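PDB 2WOL: clavulanic acid biosynthesis oligopeptide binding protein 2 from Streptomyces clavuligerus, which probably binds oligopeptides as an extracellular solute-binding protein of the clavulanic acid biosynthetic pathway. Local coordinates for residues 47-52 and 133-139; 119-125 and 192-198; 429-433 and 477-481. All blocks are in the same frame, centred on the assembly; numbering follows the deposited sequence.

Interaction 1 of 3, residues 47-52 and 133-139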
ATOM      1  N   ASP A  47      -0.625 -15.175   9.868  1.00  8.44           N
ATOM      2  CA  ASP A  47      -1.101 -14.420  11.018  1.00  8.30           C
ATOM      3  C   ASP A  47      -1.584 -13.078  10.471  1.00  8.06           C
ATOM      4  O   ASP A  47      -0.808 -12.345   9.857  1.00  7.83           O
ATOM      5  CB  ASP A  47       0.038 -14.240  12.036  1.00  7.94           C
ATOM      6  CG  ASP A  47      -0.417 -13.592  13.337  1.00  8.50           C
ATOM      7  OD1 ASP A  47      -1.322 -12.736  13.306  1.00  8.29           O
ATOM      8  OD2 ASP A  47       0.161 -13.930  14.399  1.00  8.55           O
ATOM      9  N   PRO A  48      -2.874 -12.746  10.674  1.00  8.24           N
ATOM     10  CA  PRO A  48      -3.395 -11.503  10.081  1.00  8.43           C
ATOM     11  C   PRO A  48      -2.665 -10.236  10.553  1.00  8.32           C
ATOM     12  O   PRO A  48      -2.700  -9.209   9.870  1.00  7.97           O
ATOM     13  CB  PRO A  48      -4.861 -11.482  10.538  1.00  8.57           C
ATOM     14  CG  PRO A  48      -4.912 -12.388  11.718  1.00  9.41           C
ATOM     15  CD  PRO A  48      -3.906 -13.462  11.446  1.00  8.73           C
ATOM     16  N   ALA A  49      -2.007 -10.312  11.708  1.00  8.27           N
ATOM     17  CA  ALA A  49      -1.296  -9.161  12.262  1.00  8.07           C
ATOM     18  C   ALA A  49       0.135  -9.004  11.751  1.00  7.96           C
ATOM     19  O   ALA A  49       0.754  -7.962  11.967  1.00  7.72           O
ATOM     20  CB  ALA A  49      -1.302  -9.217  13.783  1.00  8.39           C
ATOM     21  N   ARG A  50       0.656 -10.032  11.085  1.00  7.75           N
ATOM     22  CA  ARG A  50       2.082 -10.081  10.763  1.00  8.12           C
ATOM     23  C   ARG A  50       2.390  -9.994   9.274  1.00  8.07           C
ATOM     24  O   ARG A  50       3.525 -10.250   8.850  1.00  8.80           O
ATOM     25  CB  ARG A  50       2.712 -11.334  11.362  1.00  8.18           C
ATOM     26  CG  ARG A  50       2.582 -11.417  12.878  1.00  8.29           C
ATOM     27  CD  ARG A  50       3.274 -12.651  13.420  1.00  8.37           C
ATOM     28  NE  ARG A  50       4.725 -12.576  13.263  1.00  9.07           N
ATOM     29  CZ  ARG A  50       5.570 -13.552  13.581  1.00 10.28           C
ATOM     30  NH1 ARG A  50       5.117 -14.699  14.078  1.00 10.48           N
ATOM     31  NH2 ARG A  50       6.873 -13.383  13.396  1.00 10.84           N
ATOM     32  N   THR A  51       1.383  -9.627   8.488  1.00  7.99           N
ATOM     33  CA  THR A  51       1.566  -9.458   7.052  1.00  7.91           C
ATOM     34  C   THR A  51       1.670  -7.991   6.630  1.00  8.12           C
ATOM     35  O   THR A  51       0.922  -7.129   7.113  1.00  8.01           O
ATOM     36  CB  THR A  51       0.474 -10.176   6.228  1.00  7.60           C
ATOM     37  OG1 THR A  51       0.705  -9.917   4.838  1.00  7.35           O
ATOM     38  CG2 THR A  51      -0.935  -9.684   6.609  1.00  7.27           C
ATOM     39  N   TYR A  52       2.609  -7.730   5.723  1.00  8.53           N
ATOM     40  CA  TYR A  52       2.796  -6.406   5.140  1.00  9.02           C
ATOM     41  C   TYR A  52       2.824  -6.480   3.611  1.00  9.46           C
ATOM     42  O   TYR A  52       3.368  -5.586   2.954  1.00 10.34           O
ATOM     43  CB  TYR A  52       4.085  -5.744   5.659  1.00  9.17           C
ATOM     44  CG  TYR A  52       3.877  -4.331   6.168  1.00  9.16           C
ATOM     45  CD1 TYR A  52       4.288  -3.967   7.450  1.00  9.03           C
ATOM     46  CD2 TYR A  52       3.244  -3.367   5.381  1.00  9.58           C
ATOM     47  CE1 TYR A  52       4.089  -2.674   7.931  1.00  9.68           C
ATOM     48  CE2 TYR A  52       3.034  -2.071   5.852  1.00  9.85           C
ATOM     49  CZ  TYR A  52       3.458  -1.734   7.130  1.00  8.97           C
ATOM     50  OH  TYR A  52       3.258  -0.461   7.611  1.00  9.95           O
ATOM     51  N   LEU A 133       5.363 -10.910  17.578  1.00  9.77           N
ATOM     52  CA  LEU A 133       4.531 -10.823  16.371  1.00  9.59           C
ATOM     53  C   LEU A 133       4.953  -9.730  15.374  1.00  9.49           C
ATOM     54  O   LEU A 133       4.099  -8.998  14.855  1.00  9.09           O
ATOM     55  CB  LEU A 133       3.060 -10.615  16.767  1.00  9.44           C
ATOM     56  CG  LEU A 133       2.464 -11.558  17.815  1.00  9.56           C
ATOM     57  CD1 LEU A 133       1.096 -11.068  18.214  1.00 10.20           C
ATOM     58  CD2 LEU A 133       2.374 -12.972  17.297  1.00  9.90           C
ATOM     59  N   PRO A 134       6.261  -9.622  15.072  1.00  9.51           N
ATOM     60  CA  PRO A 134       6.664  -8.579  14.133  1.00  9.75           C
ATOM     61  C   PRO A 134       6.213  -8.901  12.711  1.00  9.71           C
ATOM     62  O   PRO A 134       5.954 -10.065  12.389  1.00  9.87           O
ATOM     63  CB  PRO A 134       8.194  -8.625  14.207  1.00  9.65           C
ATOM     64  CG  PRO A 134       8.493 -10.040  14.540  1.00 10.25           C
ATOM     65  CD  PRO A 134       7.421 -10.417  15.523  1.00  9.72           C
ATOM     66  N   GLY A 135       6.112  -7.870  11.879  1.00  9.74           N
ATOM     67  CA  GLY A 135       5.890  -8.069  10.451  1.00  9.74           C
ATOM     68  C   GLY A 135       4.751  -7.273   9.852  1.00  9.65           C
ATOM     69  O   GLY A 135       4.680  -7.119   8.635  1.00 10.07           O
ATOM     70  N   GLY A 136       3.850  -6.778  10.697  1.00  9.36           N
ATOM     71  CA  GLY A 136       2.689  -6.025  10.226  1.00  9.15           C
ATOM     72  C   GLY A 136       2.717  -4.559  10.615  1.00  8.98           C
ATOM     73  O   GLY A 136       3.653  -4.104  11.278  1.00  9.22           O
ATOM     74  N   PRO A 137       1.689  -3.802  10.197  1.00  8.96           N
ATOM     75  CA  PRO A 137       1.612  -2.371  10.509  1.00  9.17           C
ATOM     76  C   PRO A 137       1.494  -2.083  12.005  1.00  9.30           C
ATOM     77  O   PRO A 137       0.937  -2.889  12.754  1.00  9.64           O
ATOM     78  CB  PRO A 137       0.349  -1.911   9.771  1.00  9.28           C
ATOM     79  CG  PRO A 137       0.092  -2.959   8.741  1.00  9.53           C
ATOM     80  CD  PRO A 137       0.556  -4.240   9.365  1.00  9.10           C
ATOM     81  N   THR A 138       2.022  -0.936  12.427  1.00  9.37           N
ATOM     82  CA  THR A 138       2.054  -0.572  13.844  1.00  9.44           C
ATOM     83  C   THR A 138       1.502   0.831  14.103  1.00  9.44           C
ATOM     84  O   THR A 138       1.785   1.442  15.141  1.00  9.42           O
ATOM     85  CB  THR A 138       3.482  -0.673  14.422  1.00  9.73           C
ATOM     86  OG1 THR A 138       4.364   0.152  13.653  1.00  9.92           O
ATOM     87  CG2 THR A 138       3.977  -2.120  14.400  1.00  9.89           C
ATOM     88  N   TYR A 139       0.704   1.337  13.164  1.00  9.28           N
ATOM     89  CA  TYR A 139       0.027   2.628  13.334  1.00  9.53           C
ATOM     90  C   TYR A 139      -0.741   2.745  14.652  1.00  9.61           C
ATOM     91  O   TYR A 139      -0.837   3.828  15.228  1.00 10.01           O
ATOM     92  CB  TYR A 139      -0.936   2.877  12.173  1.00  9.65           C
ATOM     93  CG  TYR A 139      -0.238   3.019  10.844  1.00  9.74           C
ATOM     94  CD1 TYR A 139      -0.128   1.937   9.975  1.00 10.31           C
ATOM     95  CD2 TYR A 139       0.320   4.237  10.466  1.00  9.58           C
ATOM     96  CE1 TYR A 139       0.522   2.066   8.755  1.00 10.08           C
ATOM     97  CE2 TYR A 139       0.972   4.382   9.250  1.00  9.61           C
ATOM     98  CZ  TYR A 139       1.070   3.295   8.399  1.00 10.14           C
ATOM     99  OH  TYR A 139       1.717   3.433   7.194  1.00 11.00           O
TER
HETATM  100  O   HOH W   1       0.875  -5.632  13.396  1.00  8.24           O
HETATM  101  O   HOH W   2       3.450  -6.697  13.551  1.00  9.62           O
HETATM  102  O   HOH W   3       7.880 -11.836  10.994  1.00 19.58           O
HETATM  103  O   HOH W   4       3.597   0.340  10.334  1.00 13.82           O

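Interaction 2 of 3, residues 119-125 and 192-198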
ATOM      1  N   ASP A 119     -12.228  -9.844  21.544  1.00  9.75           N
ATOM      2  CA  ASP A 119     -11.349 -10.419  20.520  1.00  9.64           C
ATOM      3  C   ASP A 119     -10.757  -9.341  19.624  1.00  9.57           C
ATOM      4  O   ASP A 119      -9.643  -9.501  19.108  1.00  9.26           O
ATOM      5  CB  ASP A 119     -12.115 -11.419  19.653  1.00  9.49           C
ATOM      6  CG  ASP A 119     -12.798 -12.515  20.459  1.00 10.86           C
ATOM      7  OD1 ASP A 119     -12.453 -12.719  21.647  1.00 12.12           O
ATOM      8  OD2 ASP A 119     -13.678 -13.191  19.882  1.00 12.02           O
ATOM      9  N   VAL A 120     -11.508  -8.257  19.430  1.00  9.12           N
ATOM     10  CA  VAL A 120     -11.023  -7.122  18.651  1.00  9.28           C
ATOM     11  C   VAL A 120      -9.981  -6.370  19.470  1.00  9.29           C
ATOM     12  O   VAL A 120      -8.920  -6.013  18.951  1.00  9.34           O
ATOM     13  CB  VAL A 120     -12.166  -6.176  18.198  1.00  9.20           C
ATOM     14  CG1 VAL A 120     -11.599  -4.994  17.408  1.00  9.75           C
ATOM     15  CG2 VAL A 120     -13.183  -6.931  17.356  1.00  9.61           C
ATOM     16  N   ARG A 121     -10.270  -6.146  20.750  1.00  9.21           N
ATOM     17  CA  ARG A 121      -9.272  -5.557  21.629  1.00  9.15           C
ATOM     18  C   ARG A 121      -8.019  -6.422  21.666  1.00  8.69           C
ATOM     19  O   ARG A 121      -6.903  -5.900  21.601  1.00  8.35           O
ATOM     20  CB  ARG A 121      -9.803  -5.363  23.044  1.00  9.56           C
ATOM     21  CG  ARG A 121      -8.742  -4.829  23.998  1.00 10.38           C
ATOM     22  CD  ARG A 121      -9.353  -4.277  25.250  1.00 12.05           C
ATOM     23  NE  ARG A 121      -9.885  -5.335  26.096  1.00 12.05           N
ATOM     24  CZ  ARG A 121     -10.573  -5.110  27.206  1.00 13.57           C
ATOM     25  NH1 ARG A 121     -10.813  -3.861  27.595  1.00 13.94           N
ATOM     26  NH2 ARG A 121     -11.019  -6.135  27.921  1.00 14.98           N
ATOM     27  N   HIS A 122      -8.200  -7.736  21.773  1.00  8.45           N
ATOM     28  CA  HIS A 122      -7.055  -8.637  21.824  1.00  7.74           C
ATOM     29  C   HIS A 122      -6.183  -8.525  20.572  1.00  7.77           C
ATOM     30  O   HIS A 122      -4.957  -8.479  20.674  1.00  7.40           O
ATOM     31  CB  HIS A 122      -7.461 -10.092  22.069  1.00  7.99           C
ATOM     32  CG  HIS A 122      -6.286 -11.003  22.235  1.00  8.23           C
ATOM     33  ND1 HIS A 122      -5.480 -10.971  23.353  1.00  9.63           N
ATOM     34  CD2 HIS A 122      -5.753 -11.933  21.409  1.00  8.24           C
ATOM     35  CE1 HIS A 122      -4.509 -11.857  23.215  1.00  9.54           C
ATOM     36  NE2 HIS A 122      -4.650 -12.452  22.044  1.00  9.08           N
ATOM     37  N   ALA A 123      -6.821  -8.466  19.405  1.00  7.51           N
ATOM     38  CA  ALA A 123      -6.107  -8.290  18.140  1.00  7.61           C
ATOM     39  C   ALA A 123      -5.262  -7.016  18.142  1.00  7.54           C
ATOM     40  O   ALA A 123      -4.087  -7.042  17.758  1.00  7.74           O
ATOM     41  CB  ALA A 123      -7.089  -8.274  16.985  1.00  7.54           C
ATOM     42  N   VAL A 124      -5.860  -5.914  18.584  1.00  7.85           N
ATOM     43  CA  VAL A 124      -5.159  -4.636  18.660  1.00  8.30           C
ATOM     44  C   VAL A 124      -4.012  -4.707  19.680  1.00  8.55           C
ATOM     45  O   VAL A 124      -2.915  -4.200  19.435  1.00  8.63           O
ATOM     46  CB  VAL A 124      -6.143  -3.480  18.970  1.00  8.61           C
ATOM     47  CG1 VAL A 124      -5.403  -2.185  19.223  1.00  9.05           C
ATOM     48  CG2 VAL A 124      -7.131  -3.311  17.813  1.00  8.51           C
ATOM     49  N   GLN A 125      -4.269  -5.359  20.811  1.00  8.49           N
ATOM     50  CA  GLN A 125      -3.241  -5.552  21.832  1.00  8.88           C
ATOM     51  C   GLN A 125      -2.055  -6.360  21.312  1.00  8.84           C
ATOM     52  O   GLN A 125      -0.906  -6.038  21.625  1.00  8.70           O
ATOM     53  CB  GLN A 125      -3.840  -6.204  23.077  1.00  9.08           C
ATOM     54  CG  GLN A 125      -4.678  -5.237  23.888  1.00  8.92           C
ATOM     55  CD  GLN A 125      -5.398  -5.866  25.069  1.00  9.33           C
ATOM     56  OE1 GLN A 125      -5.971  -5.150  25.884  1.00 11.79           O
ATOM     57  NE2 GLN A 125      -5.402  -7.195  25.148  1.00 11.10           N
ATOM     58  N   ALA A 192      -6.245  -5.686  12.746  1.00  8.70           N
ATOM     59  CA  ALA A 192      -7.367  -5.377  13.632  1.00  8.57           C
ATOM     60  C   ALA A 192      -8.525  -6.379  13.510  1.00  8.54           C
ATOM     61  O   ALA A 192      -9.568  -6.207  14.151  1.00  8.80           O
ATOM     62  CB  ALA A 192      -7.852  -3.954  13.406  1.00  8.68           C
ATOM     63  N   ALA A 193      -8.346  -7.417  12.694  1.00  8.04           N
ATOM     64  CA  ALA A 193      -9.302  -8.530  12.640  1.00  8.26           C
ATOM     65  C   ALA A 193      -9.280  -9.298  13.964  1.00  8.35           C
ATOM     66  O   ALA A 193      -8.207  -9.597  14.489  1.00  8.61           O
ATOM     67  CB  ALA A 193      -8.985  -9.460  11.481  1.00  8.38           C
ATOM     68  N   PRO A 194     -10.467  -9.633  14.505  1.00  8.29           N
ATOM     69  CA  PRO A 194     -10.492 -10.233  15.839  1.00  8.37           C
ATOM     70  C   PRO A 194      -9.692 -11.529  15.947  1.00  8.63           C
ATOM     71  O   PRO A 194      -9.696 -12.354  15.031  1.00  8.84           O
ATOM     72  CB  PRO A 194     -11.989 -10.489  16.089  1.00  8.23           C
ATOM     73  CG  PRO A 194     -12.630 -10.442  14.743  1.00  8.38           C
ATOM     74  CD  PRO A 194     -11.818  -9.479  13.939  1.00  8.49           C
ATOM     75  N   VAL A 195      -9.004 -11.677  17.078  1.00  8.42           N
ATOM     76  CA  VAL A 195      -8.276 -12.893  17.417  1.00  8.64           C
ATOM     77  C   VAL A 195      -8.700 -13.236  18.839  1.00  8.73           C
ATOM     78  O   VAL A 195      -8.465 -12.443  19.752  1.00  9.08           O
ATOM     79  CB  VAL A 195      -6.740 -12.679  17.379  1.00  8.33           C
ATOM     80  CG1 VAL A 195      -6.012 -13.895  17.926  1.00  9.13           C
ATOM     81  CG2 VAL A 195      -6.265 -12.382  15.959  1.00  8.67           C
ATOM     82  N   PRO A 196      -9.344 -14.404  19.031  1.00  9.05           N
ATOM     83  CA  PRO A 196      -9.756 -14.751  20.390  1.00  9.50           C
ATOM     84  C   PRO A 196      -8.555 -15.237  21.193  1.00  9.80           C
ATOM     85  O   PRO A 196      -7.810 -16.104  20.728  1.00  9.53           O
ATOM     86  CB  PRO A 196     -10.779 -15.871  20.174  1.00  9.46           C
ATOM     87  CG  PRO A 196     -10.397 -16.501  18.895  1.00  9.30           C
ATOM     88  CD  PRO A 196      -9.715 -15.444  18.052  1.00  9.04           C
ATOM     89  N   ARG A 197      -8.367 -14.668  22.382  1.00 10.27           N
ATOM     90  CA  ARG A 197      -7.210 -14.998  23.221  1.00 10.99           C
ATOM     91  C   ARG A 197      -7.080 -16.511  23.448  1.00 10.60           C
ATOM     92  O   ARG A 197      -5.967 -17.051  23.442  1.00 10.53           O
ATOM     93  CB  ARG A 197      -7.235 -14.249  24.559  0.50 11.03           C
ATOM     94  CG  ARG A 197      -5.964 -14.466  25.380  0.50 12.73           C
ATOM     95  CD  ARG A 197      -6.085 -13.957  26.807  0.50 14.71           C
ATOM     96  NE  ARG A 197      -5.673 -12.560  26.942  0.50 15.92           N
ATOM     97  CZ  ARG A 197      -4.410 -12.142  27.020  0.50 16.68           C
ATOM     98  NH1 ARG A 197      -3.403 -13.005  26.961  0.50 16.97           N
ATOM     99  NH2 ARG A 197      -4.153 -10.850  27.149  0.50 17.22           N
ATOM    100  N   ARG A 198      -8.217 -17.193  23.610  1.00 10.50           N
ATOM    101  CA  ARG A 198      -8.235 -18.649  23.812  1.00 10.76           C
ATOM    102  C   ARG A 198      -7.500 -19.462  22.735  1.00 10.89           C
ATOM    103  O   ARG A 198      -6.981 -20.542  23.022  1.00 11.06           O
ATOM    104  CB  ARG A 198      -9.671 -19.163  23.970  1.00 10.75           C
ATOM    105  CG  ARG A 198     -10.580 -18.821  22.797  1.00 10.72           C
ATOM    106  CD  ARG A 198     -11.985 -19.379  22.953  1.00 11.10           C
ATOM    107  NE  ARG A 198     -12.793 -18.967  21.807  1.00 10.52           N
ATOM    108  CZ  ARG A 198     -13.491 -17.834  21.738  1.00 10.41           C
ATOM    109  NH1 ARG A 198     -13.528 -16.995  22.761  1.00 10.98           N
ATOM    110  NH2 ARG A 198     -14.168 -17.541  20.636  1.00 11.03           N
TER
HETATM  111  O   HOH W   5     -14.786 -14.534  22.009  1.00 14.84           O
HETATM  112  O   HOH W   6     -10.326 -12.843  23.353  1.00 17.88           O
HETATM  113  O   HOH W   7      -6.823 -10.026  25.715  1.00 21.17           O
HETATM  114  O   HOH W   8      -5.594  -8.592  27.820  1.00 25.28           O

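Interaction 3 of 3, residues 429-433 and 477-481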
ATOM      1  N   THR A 429      16.709  -6.165   1.581  1.00 22.01           N
ATOM      2  CA  THR A 429      16.735  -5.322   2.776  1.00 21.40           C
ATOM      3  C   THR A 429      16.767  -3.825   2.454  1.00 20.94           C
ATOM      4  O   THR A 429      17.118  -3.016   3.311  1.00 20.76           O
ATOM      5  CB  THR A 429      17.950  -5.649   3.667  1.00 21.39           C
ATOM      6  OG1 THR A 429      19.157  -5.429   2.926  1.00 21.48           O
ATOM      7  CG2 THR A 429      17.900  -7.096   4.155  1.00 21.32           C
ATOM      8  N   TYR A 430      16.395  -3.464   1.228  1.00 20.63           N
ATOM      9  CA  TYR A 430      16.484  -2.076   0.761  1.00 20.27           C
ATOM     10  C   TYR A 430      15.708  -1.093   1.638  1.00 20.68           C
ATOM     11  O   TYR A 430      16.157   0.031   1.871  1.00 20.59           O
ATOM     12  CB  TYR A 430      16.017  -1.974  -0.691  1.00 19.65           C
ATOM     13  CG  TYR A 430      16.318  -0.646  -1.356  1.00 18.92           C
ATOM     14  CD1 TYR A 430      17.629  -0.280  -1.665  1.00 18.16           C
ATOM     15  CD2 TYR A 430      15.289   0.234  -1.696  1.00 18.13           C
ATOM     16  CE1 TYR A 430      17.911   0.930  -2.285  1.00 17.80           C
ATOM     17  CE2 TYR A 430      15.561   1.451  -2.323  1.00 17.40           C
ATOM     18  CZ  TYR A 430      16.874   1.791  -2.609  1.00 17.80           C
ATOM     19  OH  TYR A 430      17.158   2.988  -3.226  1.00 17.06           O
ATOM     20  N   PHE A 431      14.553  -1.527   2.131  1.00 21.24           N
ATOM     21  CA  PHE A 431      13.686  -0.666   2.932  1.00 21.89           C
ATOM     22  C   PHE A 431      13.945  -0.794   4.440  1.00 21.84           C
ATOM     23  O   PHE A 431      13.681   0.135   5.203  1.00 22.29           O
ATOM     24  CB  PHE A 431      12.215  -0.928   2.576  1.00 22.40           C
ATOM     25  CG  PHE A 431      11.956  -0.984   1.088  1.00 23.02           C
ATOM     26  CD1 PHE A 431      11.779  -2.205   0.443  1.00 24.11           C
ATOM     27  CD2 PHE A 431      11.916   0.182   0.329  1.00 23.74           C
ATOM     28  CE1 PHE A 431      11.549  -2.262  -0.936  1.00 24.28           C
ATOM     29  CE2 PHE A 431      11.688   0.138  -1.048  1.00 23.87           C
ATOM     30  CZ  PHE A 431      11.505  -1.086  -1.681  1.00 24.14           C
ATOM     31  N   SER A 432      14.485  -1.937   4.856  1.00 21.45           N
ATOM     32  CA  SER A 432      14.781  -2.195   6.265  1.00 21.04           C
ATOM     33  C   SER A 432      16.187  -1.754   6.687  1.00 20.74           C
ATOM     34  O   SER A 432      16.373  -1.208   7.781  1.00 21.24           O
ATOM     35  CB  SER A 432      14.587  -3.680   6.584  1.00 21.20           C
ATOM     36  OG  SER A 432      15.331  -4.490   5.689  1.00 21.06           O
ATOM     37  N   LEU A 433      17.173  -2.001   5.829  1.00 19.88           N
ATOM     38  CA  LEU A 433      18.567  -1.726   6.176  1.00 19.11           C
ATOM     39  C   LEU A 433      19.300  -0.888   5.128  1.00 18.19           C
ATOM     40  O   LEU A 433      20.440  -0.479   5.348  1.00 18.16           O
ATOM     41  CB  LEU A 433      19.332  -3.036   6.428  1.00 19.41           C
ATOM     42  CG  LEU A 433      18.906  -3.929   7.603  1.00 19.99           C
ATOM     43  CD1 LEU A 433      19.500  -5.321   7.450  1.00 20.74           C
ATOM     44  CD2 LEU A 433      19.292  -3.318   8.949  1.00 20.88           C
ATOM     45  N   GLY A 477      15.561   1.885  11.084  1.00 17.55           N
ATOM     46  CA  GLY A 477      15.236   1.184   9.846  1.00 16.53           C
ATOM     47  C   GLY A 477      13.748   1.168   9.563  1.00 15.69           C
ATOM     48  O   GLY A 477      12.935   1.445  10.450  1.00 15.99           O
ATOM     49  N   GLY A 478      13.396   0.840   8.322  1.00 14.96           N
ATOM     50  CA  GLY A 478      12.013   0.891   7.863  1.00 14.15           C
ATOM     51  C   GLY A 478      11.531   2.319   7.694  1.00 13.53           C
ATOM     52  O   GLY A 478      10.327   2.584   7.720  1.00 13.42           O
ATOM     53  N   ASN A 479      12.480   3.238   7.523  1.00 12.65           N
ATOM     54  CA  ASN A 479      12.180   4.659   7.385  1.00 11.77           C
ATOM     55  C   ASN A 479      11.670   4.990   5.991  1.00 11.36           C
ATOM     56  O   ASN A 479      12.225   4.522   4.994  1.00 11.05           O
ATOM     57  CB  ASN A 479      13.427   5.497   7.693  1.00 11.75           C
ATOM     58  CG  ASN A 479      13.172   6.994   7.611  1.00 11.55           C
ATOM     59  OD1 ASN A 479      12.169   7.497   8.118  1.00 12.42           O
ATOM     60  ND2 ASN A 479      14.093   7.717   6.975  1.00 11.77           N
ATOM     61  N   TRP A 480      10.622   5.807   5.934  1.00 11.15           N
ATOM     62  CA  TRP A 480      10.067   6.265   4.667  1.00 11.06           C
ATOM     63  C   TRP A 480      10.167   7.775   4.468  1.00 10.53           C
ATOM     64  O   TRP A 480       9.878   8.290   3.383  1.00 10.62           O
ATOM     65  CB  TRP A 480       8.629   5.775   4.513  1.00 11.59           C
ATOM     66  CG  TRP A 480       8.602   4.368   4.048  1.00 12.29           C
ATOM     67  CD1 TRP A 480       8.377   3.252   4.801  1.00 12.48           C
ATOM     68  CD2 TRP A 480       8.864   3.913   2.719  1.00 11.99           C
ATOM     69  NE1 TRP A 480       8.459   2.128   4.012  1.00 13.00           N
ATOM     70  CE2 TRP A 480       8.754   2.505   2.729  1.00 12.85           C
ATOM     71  CE3 TRP A 480       9.159   4.562   1.512  1.00 12.60           C
ATOM     72  CZ2 TRP A 480       8.935   1.729   1.578  1.00 12.52           C
ATOM     73  CZ3 TRP A 480       9.341   3.793   0.372  1.00 12.36           C
ATOM     74  CH2 TRP A 480       9.229   2.389   0.415  1.00 12.66           C
ATOM     75  N   ASN A 481      10.566   8.477   5.521  1.00 10.06           N
ATOM     76  CA  ASN A 481      10.880   9.893   5.430  1.00  9.86           C
ATOM     77  C   ASN A 481      12.372   9.998   5.131  1.00  9.74           C
ATOM     78  O   ASN A 481      13.193  10.273   6.014  1.00  9.67           O
ATOM     79  CB  ASN A 481      10.496  10.616   6.727  1.00  9.83           C
ATOM     80  CG  ASN A 481      10.679  12.126   6.641  1.00  9.34           C
ATOM     81  OD1 ASN A 481      11.388  12.633   5.771  1.00  9.00           O
ATOM     82  ND2 ASN A 481      10.037  12.853   7.556  1.00  9.77           N
TER

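Interaction 1 of 3, residues 47-52 and 133-139
Two loops of this family 5 solute-binding protein lie against each other here, one leading into helix 54-63 and the other into helix 140-144. The first opens with a type I beta turn, Asp47 to Arg50, reinforced by an Asx turn in which Ala49 N donates to Asp47 OD1 at 3.0 Å; the carboxylate also forms a salt bridge with Arg126 of helix 117-127. Ala49 O is met by Gly136 CA at 3.2 Å in a CA-H...O contact, where any CB on residue 136 would collide with that oxygen. Water 1 lies between Ala49 O (2.7 Å) and Pro137 O (2.8 Å). Arg50 extends past Leu133, so that its NE donates to Pro134 O at 2.9 Å, almost linearly. Beyond Thr51, whose hydroxyl turns to Asp44, Tyr52 receives Pro137 CG over its ring face, 4.1 Å from the centroid, in a CH-pi contact. Tyr52 and Tyr139 both hydrogen-bond Asp456 through their hydroxyls, and water 4 joins Tyr52 OH to Thr138 N, at 2.9 Å from each atom.

Interaction 2 of 3, residues 119-125 and 192-198
His122, in a t rotamer, projects from helix 117-127 toward the 192-198 segment, and its ring lies flat beneath Arg197: Arg197 CB sits 3.9 Å from the ring centroid, nearly on the normal, a CH-pi contact. At the ring edge His122 CD2 approaches Val195 O at 3.2 Å, while His122 NE2 is hydrogen-bonded to Asp200. The t,t start of Arg197 carries its guanidinium past the imidazole, where NH1 reaches Pro154 O and water 8 joins NH2 to Gln125 NE2; Gln125 OE1 accepts from Leu161 N. Asp119, an m rotamer, packs CB on Pro194 CB at 3.7 Å and reaches Arg197 N and Arg198 NH1 through waters 6 and 5; its OD2 also bonds Tyr109, and Arg198 NH2 bonds Thr113 OG1. Small Ala123 lets the chain come close, its CB 3.0 Å from Ala193 O. One backbone bond, Val195 N to Asp119 O at 3.0 Å, shares an acceptor already used by Ala123 N within the helix. The arrangement is buried helix-on-loop packing, with extended residues 193-196 laid against a helix of the solute-binding fold.

Interaction 3 of 3, residues 429-433 and 477-481
Backbone contacts bring the loop at Gly477 and Gly478 up to the short, weakly bonded helical turn that starts near Tyr430. Gly478 N donates to Phe431 O at 3.2 Å, but the bent angle of 123° makes this hydrogen bond weak. CA-H...O contacts supplement it: Gly478 CA lies 3.2 Å from the same Phe431 O, and Gly477 CA lies 3.4 Å from Ser432 O. A CB on residue 477 would run into Ser432 O, so the lack of a side chain permits this closeness. The turn follows strand 418-425, and Phe431 and Trp480 both rest on Thr451 of strand 448-453, placing the contact beside the mixed sheet of this solute-binding fold. In the aromatic contact, Phe431 CD2 and Trp480 CH2 approach to 3.5 Å; the planes are inclined by only 21°, yet the six-membered rings are slid apart, with centroids 5.3 Å from each other and little overlap. Trp480 also meets Trp453, and a glycerol molecule, probably from crystallisation, lies about 4 Å from its side chain.

Overall arrangement
Interaction 2 is the most buried of the three, interaction 1 is partly buried, and interaction 3 lies at the surface. Interactions 1 and 2 alternate along the chain, on the same side of its centre, with centres about 13 Å apart; helix 117-127 links them, supplying one segment of interaction 2 and Arg126 as the partner of Asp47 in interaction 1. Interaction 3 follows later in sequence, its centre about 28 Å from that of interaction 2. Chemistry differs accordingly: a direct arginine-to-carbonyl bond, a CH-pi contact and bridging waters between the loops of interaction 1, close helix-on-loop packing with one backbone hydrogen bond and water-bridged arginines at its edge in interaction 2, and weak backbone contacts with an aromatic pair in interaction 3.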